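Local coordinates for protein peroxiredoxin 6 (Arenicola marina, PDB 2V2G) that probably reduces hydrogen peroxide and organic hydroperoxides to water and alcohols, acting as a thiol-specific peroxidase, at residues A[46-51]-A[151-156]; A[60-65]-A[162-167]; A[108-113]-A[129-134]. The protein carries 1 engineered substitution. All coordinates share one frame; numbering follows the deposited sequence.

Contact 1 of 3, residues A[46-51]-A[151-156]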
loop_
_atom_site.group_PDB
_atom_site.type_symbol
_atom_site.label_atom_id
_atom_site.label_comp_id
_atom_site.label_asym_id
_atom_site.label_seq_id
_atom_site.Cartn_x
_atom_site.Cartn_y
_atom_site.Cartn_z
ATOM N N THR A 46 -0.884 5.439 -18.112
ATOM C CA THR A 46 -1.381 6.746 -18.617
ATOM C C THR A 46 -2.510 7.237 -17.732
ATOM O O THR A 46 -2.541 8.409 -17.305
ATOM C CB THR A 46 -1.784 6.702 -20.105
ATOM O OG1 THR A 46 -0.741 6.147 -20.883
ATOM C CG2 THR A 46 -2.054 8.140 -20.720
ATOM N N THR A 47 -3.477 6.357 -17.423
ATOM C CA THR A 47 -4.539 6.752 -16.471
ATOM C C THR A 47 -4.008 7.210 -15.101
ATOM O O THR A 47 -4.568 8.106 -14.474
ATOM C CB THR A 47 -5.618 5.627 -16.263
ATOM O OG1 THR A 47 -5.106 4.556 -15.465
ATOM C CG2 THR A 47 -6.108 5.106 -17.636
ATOM N N GLU A 48 -2.942 6.550 -14.604
ATOM C CA GLU A 48 -2.373 6.877 -13.301
ATOM C C GLU A 48 -1.662 8.228 -13.262
ATOM O O GLU A 48 -1.989 9.091 -12.398
ATOM C CB GLU A 48 -1.415 5.791 -12.858
ATOM C CG GLU A 48 -2.119 4.535 -12.459
ATOM C CD GLU A 48 -1.095 3.540 -11.919
ATOM O OE1 GLU A 48 -0.054 3.433 -12.568
ATOM O OE2 GLU A 48 -1.312 2.970 -10.832
ATOM N N LEU A 49 -0.744 8.441 -14.194
ATOM C CA LEU A 49 -0.056 9.753 -14.250
ATOM C C LEU A 49 -1.062 10.851 -14.573
ATOM O O LEU A 49 -0.943 11.968 -14.085
ATOM C CB LEU A 49 1.156 9.722 -15.195
ATOM C CG LEU A 49 2.428 9.186 -14.534
ATOM C CD1 LEU A 49 2.376 7.740 -14.124
ATOM C CD2 LEU A 49 3.639 9.426 -15.459
ATOM N N GLY A 50 -2.096 10.560 -15.346
ATOM C CA GLY A 50 -3.125 11.566 -15.605
ATOM C C GLY A 50 -3.942 11.914 -14.385
ATOM O O GLY A 50 -4.300 13.071 -14.134
ATOM N N ARG A 51 -4.259 10.901 -13.576
ATOM C CA ARG A 51 -4.877 11.113 -12.287
ATOM C C ARG A 51 -4.043 11.990 -11.365
ATOM O O ARG A 51 -4.594 12.815 -10.628
ATOM C CB ARG A 51 -5.251 9.783 -11.627
ATOM C CG ARG A 51 -6.010 9.934 -10.351
ATOM C CD ARG A 51 -7.272 10.783 -10.479
ATOM N NE ARG A 51 -8.120 10.789 -9.279
ATOM C CZ ARG A 51 -8.962 11.756 -8.993
ATOM N NH1 ARG A 51 -9.064 12.784 -9.797
ATOM N NH2 ARG A 51 -9.676 11.683 -7.874
ATOM N N ARG A 151 -3.246 2.005 -9.169
ATOM C CA ARG A 151 -3.316 2.482 -7.830
ATOM C C ARG A 151 -4.554 3.356 -7.532
ATOM O O ARG A 151 -5.315 3.690 -8.422
ATOM C CB ARG A 151 -2.042 3.269 -7.524
ATOM C CG ARG A 151 -0.840 2.354 -7.393
ATOM C CD ARG A 151 0.432 3.053 -7.577
ATOM N NE ARG A 151 0.680 3.377 -8.959
ATOM C CZ ARG A 151 1.855 3.769 -9.458
ATOM N NH1 ARG A 151 2.954 3.906 -8.689
ATOM N NH2 ARG A 151 1.954 3.924 -10.733
ATOM N N ASN A 152 -4.774 3.576 -6.233
ATOM C CA ASN A 152 -5.814 4.454 -5.677
ATOM C C ASN A 152 -5.077 5.632 -5.032
ATOM O O ASN A 152 -4.588 5.549 -3.910
ATOM C CB ASN A 152 -6.676 3.645 -4.680
ATOM C CG ASN A 152 -7.667 4.475 -3.914
ATOM O OD1 ASN A 152 -7.694 5.700 -4.064
ATOM N ND2 ASN A 152 -8.468 3.835 -3.092
ATOM N N PHE A 153 -5.064 6.757 -5.751
ATOM C CA PHE A 153 -4.318 7.939 -5.306
ATOM C C PHE A 153 -5.114 8.723 -4.225
ATOM O O PHE A 153 -4.505 9.496 -3.488
ATOM C CB PHE A 153 -3.864 8.817 -6.529
ATOM C CG PHE A 153 -2.649 8.261 -7.223
ATOM C CD1 PHE A 153 -1.362 8.413 -6.688
ATOM C CD2 PHE A 153 -2.805 7.482 -8.367
ATOM C CE1 PHE A 153 -0.214 7.816 -7.321
ATOM C CE2 PHE A 153 -1.709 6.917 -8.991
ATOM C CZ PHE A 153 -0.408 7.081 -8.467
ATOM N N SER A 154 -6.409 8.486 -4.093
ATOM C CA SER A 154 -7.146 9.043 -2.920
ATOM C C SER A 154 -6.677 8.402 -1.611
ATOM O O SER A 154 -6.600 9.082 -0.595
ATOM C CB SER A 154 -8.636 8.978 -3.091
ATOM O OG SER A 154 -9.138 7.670 -2.966
ATOM N N GLU A 155 -6.377 7.111 -1.633
ATOM C CA GLU A 155 -5.796 6.452 -0.445
ATOM C C GLU A 155 -4.412 7.039 -0.115
ATOM O O GLU A 155 -4.061 7.209 1.031
ATOM C CB GLU A 155 -5.674 4.926 -0.652
ATOM C CG GLU A 155 -4.933 4.222 0.473
ATOM C CD GLU A 155 -5.588 4.269 1.822
ATOM O OE1 GLU A 155 -6.788 4.717 1.903
ATOM O OE2 GLU A 155 -4.977 3.715 2.792
ATOM N N ILE A 156 -3.634 7.366 -1.147
ATOM C CA ILE A 156 -2.329 7.995 -0.965
ATOM C C ILE A 156 -2.515 9.364 -0.269
ATOM O O ILE A 156 -1.814 9.653 0.706
ATOM C CB ILE A 156 -1.567 8.122 -2.320
ATOM C CG1 ILE A 156 -1.202 6.690 -2.777
ATOM C CG2 ILE A 156 -0.246 8.902 -2.110
ATOM C CD1 ILE A 156 -0.869 6.575 -4.231
HETATM O O HOH W 1 -8.013 9.060 -6.821
#

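Contact 2 of 3, residues A[60-65]-A[162-167]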
loop_
_atom_site.group_PDB
_atom_site.type_symbol
_atom_site.label_atom_id
_atom_site.label_comp_id
_atom_site.label_asym_id
_atom_site.label_seq_id
_atom_site.Cartn_x
_atom_site.Cartn_y
_atom_site.Cartn_z
ATOM N N LYS A 60 -0.080 19.686 -3.708
ATOM C CA LYS A 60 0.569 20.991 -3.493
ATOM C C LYS A 60 0.073 21.596 -2.185
ATOM O O LYS A 60 0.881 22.099 -1.415
ATOM C CB LYS A 60 0.380 21.923 -4.724
ATOM C CG LYS A 60 1.266 23.169 -4.779
ATOM C CD LYS A 60 0.898 24.007 -6.036
ATOM C CE LYS A 60 1.155 25.549 -5.839
ATOM N NZ LYS A 60 0.760 26.548 -6.945
ATOM N N LYS A 61 -1.235 21.551 -1.927
ATOM C CA LYS A 61 -1.835 22.082 -0.680
ATOM C C LYS A 61 -1.198 21.471 0.573
ATOM O O LYS A 61 -1.192 22.097 1.671
ATOM C CB LYS A 61 -3.349 21.758 -0.592
ATOM C CG LYS A 61 -4.238 22.526 -1.577
ATOM C CD LYS A 61 -4.616 23.929 -1.138
ATOM C CE LYS A 61 -5.623 24.647 -2.084
ATOM N NZ LYS A 61 -6.424 25.590 -1.283
ATOM N N ARG A 62 -0.757 20.229 0.429
ATOM C CA ARG A 62 -0.173 19.499 1.556
ATOM C C ARG A 62 1.328 19.617 1.638
ATOM O O ARG A 62 1.957 18.990 2.481
ATOM C CB ARG A 62 -0.601 18.052 1.478
ATOM C CG ARG A 62 -2.098 17.908 1.673
ATOM C CD ARG A 62 -2.471 16.484 1.281
ATOM N NE ARG A 62 -3.837 16.091 1.607
ATOM C CZ ARG A 62 -4.926 16.444 0.934
ATOM N NH1 ARG A 62 -4.884 17.238 -0.151
ATOM N NH2 ARG A 62 -6.086 15.991 1.348
ATOM N N GLY A 63 1.932 20.422 0.757
ATOM C CA GLY A 63 3.384 20.548 0.747
ATOM C C GLY A 63 4.113 19.308 0.292
ATOM O O GLY A 63 5.242 19.033 0.725
ATOM N N VAL A 64 3.481 18.523 -0.586
ATOM C CA VAL A 64 4.031 17.248 -1.013
ATOM C C VAL A 64 4.533 17.302 -2.455
ATOM O O VAL A 64 3.780 17.675 -3.390
ATOM C CB VAL A 64 2.973 16.075 -0.892
ATOM C CG1 VAL A 64 3.525 14.817 -1.509
ATOM C CG2 VAL A 64 2.452 15.977 0.581
ATOM N N LYS A 65 5.834 17.136 -2.579
ATOM C CA LYS A 65 6.481 17.118 -3.914
ATOM C C LYS A 65 6.279 15.779 -4.568
ATOM O O LYS A 65 6.609 14.748 -3.978
ATOM C CB LYS A 65 7.988 17.379 -3.817
ATOM C CG LYS A 65 8.293 18.776 -3.367
ATOM C CD LYS A 65 9.792 19.131 -3.460
ATOM C CE LYS A 65 10.138 20.452 -2.813
ATOM N NZ LYS A 65 11.587 20.737 -3.021
ATOM N N SER A 162 -2.840 11.399 7.355
ATOM C CA SER A 162 -2.550 10.661 8.631
ATOM C C SER A 162 -1.117 10.880 9.036
ATOM O O SER A 162 -0.811 11.225 10.195
ATOM C CB SER A 162 -2.839 9.185 8.492
ATOM O OG SER A 162 -2.387 8.464 9.634
ATOM N N LEU A 163 -0.203 10.739 8.089
ATOM C CA LEU A 163 1.237 10.834 8.422
ATOM C C LEU A 163 1.567 12.261 8.923
ATOM O O LEU A 163 2.404 12.410 9.790
ATOM C CB LEU A 163 2.107 10.482 7.213
ATOM C CG LEU A 163 2.055 9.029 6.765
ATOM C CD1 LEU A 163 2.568 8.991 5.312
ATOM C CD2 LEU A 163 2.846 8.124 7.713
ATOM N N GLN A 164 1.022 13.282 8.268
ATOM C CA GLN A 164 1.379 14.671 8.615
ATOM C C GLN A 164 0.785 15.010 9.984
ATOM O O GLN A 164 1.443 15.680 10.798
ATOM C CB GLN A 164 0.931 15.623 7.539
ATOM C CG GLN A 164 1.694 15.438 6.255
ATOM C CD GLN A 164 1.349 16.461 5.215
ATOM O OE1 GLN A 164 0.217 16.946 5.134
ATOM N NE2 GLN A 164 2.315 16.808 4.388
ATOM N N LEU A 165 -0.414 14.504 10.248
ATOM C CA LEU A 165 -1.041 14.730 11.592
ATOM C C LEU A 165 -0.287 14.027 12.726
ATOM O O LEU A 165 0.034 14.615 13.770
ATOM C CB LEU A 165 -2.483 14.216 11.539
ATOM C CG LEU A 165 -3.227 14.179 12.867
ATOM C CD1 LEU A 165 -3.427 15.634 13.430
ATOM C CD2 LEU A 165 -4.541 13.371 12.756
ATOM N N THR A 166 0.027 12.730 12.522
ATOM C CA THR A 166 0.619 11.951 13.577
ATOM C C THR A 166 2.087 12.269 13.784
ATOM O O THR A 166 2.670 11.831 14.775
ATOM C CB THR A 166 0.408 10.431 13.268
ATOM O OG1 THR A 166 1.096 10.127 12.015
ATOM C CG2 THR A 166 -1.106 10.084 13.202
ATOM N N ALA A 167 2.736 12.955 12.822
ATOM C CA ALA A 167 4.068 13.553 13.032
ATOM C C ALA A 167 4.054 14.644 14.079
ATOM O O ALA A 167 5.071 14.880 14.715
ATOM C CB ALA A 167 4.592 14.127 11.731
#

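Contact 3 of 3, residues A[108-113]-A[129-134]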
loop_
_atom_site.group_PDB
_atom_site.type_symbol
_atom_site.label_atom_id
_atom_site.label_comp_id
_atom_site.label_asym_id
_atom_site.label_seq_id
_atom_site.Cartn_x
_atom_site.Cartn_y
_atom_site.Cartn_z
ATOM N N VAL A 108 16.214 -1.992 -8.862
ATOM C CA VAL A 108 16.786 -2.997 -7.996
ATOM C C VAL A 108 16.976 -2.472 -6.566
ATOM O O VAL A 108 16.560 -3.120 -5.615
ATOM C CB VAL A 108 18.103 -3.518 -8.573
ATOM C CG1 VAL A 108 18.850 -4.409 -7.558
ATOM C CG2 VAL A 108 17.800 -4.251 -9.911
ATOM N N LYS A 109 17.603 -1.310 -6.408
ATOM C CA LYS A 109 17.861 -0.772 -5.078
ATOM C C LYS A 109 16.592 -0.666 -4.208
ATOM O O LYS A 109 16.604 -0.989 -2.997
ATOM C CB LYS A 109 18.549 0.622 -5.202
ATOM C CG LYS A 109 19.027 1.279 -3.922
ATOM C CD LYS A 109 20.385 2.000 -4.115
ATOM C CE LYS A 109 20.937 2.505 -2.728
ATOM N NZ LYS A 109 21.943 3.690 -2.786
ATOM N N LEU A 110 15.495 -0.238 -4.828
ATOM C CA LEU A 110 14.247 0.065 -4.133
ATOM C C LEU A 110 13.323 -1.152 -4.054
ATOM O O LEU A 110 12.176 -1.058 -3.527
ATOM C CB LEU A 110 13.565 1.304 -4.775
ATOM C CG LEU A 110 14.309 2.651 -4.822
ATOM C CD1 LEU A 110 13.425 3.790 -5.295
ATOM C CD2 LEU A 110 14.858 2.957 -3.435
ATOM N N GLY A 111 13.799 -2.301 -4.547
ATOM C CA GLY A 111 13.007 -3.508 -4.431
ATOM C C GLY A 111 11.691 -3.401 -5.192
ATOM O O GLY A 111 10.699 -4.024 -4.790
ATOM N N MET A 112 11.734 -2.715 -6.349
ATOM C CA MET A 112 10.523 -2.425 -7.109
ATOM C C MET A 112 10.446 -3.045 -8.531
ATOM O O MET A 112 9.726 -2.501 -9.380
ATOM C CB MET A 112 10.231 -0.968 -7.129
ATOM C CG MET A 112 11.294 -0.179 -7.841
ATOM S SD MET A 112 10.808 1.569 -7.952
ATOM C CE MET A 112 12.360 2.218 -8.569
ATOM N N VAL A 113 11.125 -4.167 -8.755
ATOM C CA VAL A 113 11.068 -4.862 -10.053
ATOM C C VAL A 113 9.701 -5.593 -10.179
ATOM O O VAL A 113 9.181 -6.170 -9.210
ATOM C CB VAL A 113 12.221 -5.845 -10.212
ATOM C CG1 VAL A 113 12.045 -6.648 -11.492
ATOM C CG2 VAL A 113 13.601 -5.136 -10.221
ATOM N N ALA A 129 5.093 1.149 -7.780
ATOM C CA ALA A 129 5.498 1.377 -6.391
ATOM C C ALA A 129 5.175 2.814 -5.974
ATOM O O ALA A 129 5.192 3.698 -6.803
ATOM C CB ALA A 129 7.032 1.071 -6.223
ATOM N N VAL A 130 4.976 3.032 -4.693
ATOM C CA VAL A 130 4.828 4.388 -4.150
ATOM C C VAL A 130 5.614 4.449 -2.866
ATOM O O VAL A 130 5.472 3.585 -1.956
ATOM C CB VAL A 130 3.415 4.794 -3.881
ATOM C CG1 VAL A 130 3.325 6.265 -3.347
ATOM C CG2 VAL A 130 2.507 4.579 -5.095
ATOM N N PHE A 131 6.460 5.457 -2.766
ATOM C CA PHE A 131 7.235 5.697 -1.596
ATOM C C PHE A 131 6.902 7.110 -1.082
ATOM O O PHE A 131 7.045 8.061 -1.807
ATOM C CB PHE A 131 8.767 5.615 -1.848
ATOM C CG PHE A 131 9.214 4.308 -2.416
ATOM C CD1 PHE A 131 9.456 3.218 -1.587
ATOM C CD2 PHE A 131 9.300 4.145 -3.812
ATOM C CE1 PHE A 131 9.852 1.993 -2.118
ATOM C CE2 PHE A 131 9.692 2.931 -4.334
ATOM C CZ PHE A 131 9.890 1.819 -3.468
ATOM N N ILE A 132 6.452 7.177 0.159
ATOM C CA ILE A 132 6.186 8.451 0.867
ATOM C C ILE A 132 7.370 8.740 1.768
ATOM O O ILE A 132 7.696 7.991 2.667
ATOM C CB ILE A 132 4.870 8.521 1.649
ATOM C CG1 ILE A 132 3.745 8.025 0.745
ATOM C CG2 ILE A 132 4.694 9.943 2.121
ATOM C CD1 ILE A 132 2.283 8.079 1.308
ATOM N N ILE A 133 8.008 9.890 1.521
ATOM C CA ILE A 133 9.305 10.219 2.143
ATOM C C ILE A 133 9.105 11.504 2.956
ATOM O O ILE A 133 8.476 12.495 2.472
ATOM C CB ILE A 133 10.458 10.422 1.061
ATOM C CG1 ILE A 133 10.602 9.095 0.225
ATOM C CG2 ILE A 133 11.815 10.799 1.715
ATOM C CD1 ILE A 133 10.508 9.309 -1.254
ATOM N N GLY A 134 9.542 11.491 4.192
ATOM C CA GLY A 134 9.399 12.689 5.027
ATOM C C GLY A 134 10.453 13.734 4.749
ATOM O O GLY A 134 11.440 13.503 4.019
#

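Contact 1 of 3, residues A[46-51]-A[151-156]
Glu48 of helix 43-54 lays its carboxylate against the edge of the Arg151 guanidinium, and the pair illustrates how a buried acid can be fixed by several donors at once. Arg151 grips it side-on: NE donates to Glu48 OE2 at 2.8 Å and NH2 to OE1 at 2.8 Å, both nearly straight. The oxygens lie close to the guanidinium plane, yet both nitrogens come from above the carboxylate, since the two groups are tilted 47° apart. The backbone adds a third bond, Arg151 N to Glu48 OE2 at 2.7 Å, which uses the anti lone pair. OE2 therefore accepts twice from one residue, so that the carboxylate has little freedom to turn. The extended Glu48 chain (chi2 -175°) carries it across to the arginine, which bends at chi3 (-74°) to bring NE and NH2 round to it.

Phe153 lies beside this bridge. Its CZ sits over one face of the Arg151 guanidinium, toward the rim, while Glu48 CB approaches the ring edge, 4.0 Å from CE2. Farther out, Arg51 is joined to the start of helix 153-168 by a water that accepts from Arg51 NE and, weakly, from Ser154 N; its NH1 binds Gln54. Asn152 N-caps that helix, its OD1 accepting from Glu155 N.

Glu48 OE1 also pairs with Arg128, which lines the benzoic acid pocket together with the engineered Ser45 at the predicted peroxidatic position. A glutamate shared by two arginines near the peroxidatic position is characteristic of the peroxiredoxin active site.

Contact 2 of 3, residues A[60-65]-A[162-167]
Gln164 reaches from helix 153-168 to the backbone that leaves helix 56-61, a small example of a side-chain amide serving a main-chain carbonyl at a helix end. The tight part is one bond: Gln164 NE2 donates to Arg62 O at 2.9 Å, with an N-H...O angle of 170°. The oxygen lies close to the amide plane and the donor in the plane of the carbonyl, so the two groups are well aligned. With chi2 at -175° the glutamine runs out straight and brings its amide to the far backbone. There, Arg62 CB is 3.9 Å from Gln164 OE1 and Val64 CG2 is 3.9 Å from Gln164 NE2. Val64 belongs to the buried side, where it also packs on Trp31, Val33 and Ile160.

Away from this bond the contact thins quickly, and the two segments bury only 97 Å² in all. Gly63, exposed to solvent, turns the chain with positive phi in a Schellman motif, its N bonded back to Lys60 O, and sends it on toward strand 64-70. Only the root of the Arg62 side chain is used here, because its guanidinium turns off to a salt bridge with Asp161, one helical turn back from Gln164. A leucine in place of Gln164 would probably leave Arg62 O without this donor and set an apolar tip against the carbonyl.

Since the glutamine addresses a main-chain atom, this bond does not depend on the polar end of Arg62, which adds a separate, charged link to the same helix.

Contact 3 of 3, residues A[108-113]-A[129-134]
Phe131 on strand 124-133 meets Leu110 and Met112 with the outer end of its ring, in a contact that shows how a chain leaving a helix is seated on a sheet by apolar side chains. The hydrocarbon contacts come first. Leu110 CB lies 3.9 Å from Phe131 CZ, and Leu110 CD1 is as close to CE2, while the methyl of Ala129 faces Met112 CB at 3.9 Å.

A Met-aromatic contact makes the second group. Met112 SD lies at the edge of the Phe131 ring, 4.0 Å from its CE2; the line from the sulfur to the ring centroid runs 84° off the normal. Its chi1 of 64° sets Met112 CG between the backbone N and the carbonyl carbon, and the extended chain beyond takes the sulfur to the ring.

The backbone contributes Leu110 O, 3.7 Å from Phe131 CZ, and the turn that follows: Gly111, with positive phi, closes helix 105-109 in a Schellman motif. Phe9 meets the Phe131 ring and touches Leu110 as well.

Along the strand, Ala129 and Phe131 face segment 108-113, whereas Val130 and Ile132 pack on helix 153-168. This is the usual alternation of a sheet covered on both faces, here the central sheet of the thioredoxin-like fold to which peroxiredoxins belong.

Overall arrangement
Contacts 1 and 2 both use helix 153-168, near its start and near its end, and tie it to helix 43-54 and to the chain that leaves the next helix, 56-61; their centres lie 17 Å apart. Contact 3 works on the other face of the sheet, with strand 124-133 as the divide: Val130 touches Arg151 and Ile156 of contact 1, and Ile132 touches Leu163 of contact 2. Chemistry follows place. Beside the active site, contact 1 is buried yet charged; contact 2, partly open to solvent, relies on a single neutral amide bond; contact 3 is buried and almost wholly apolar. The second subunit borders contacts 1 and 2.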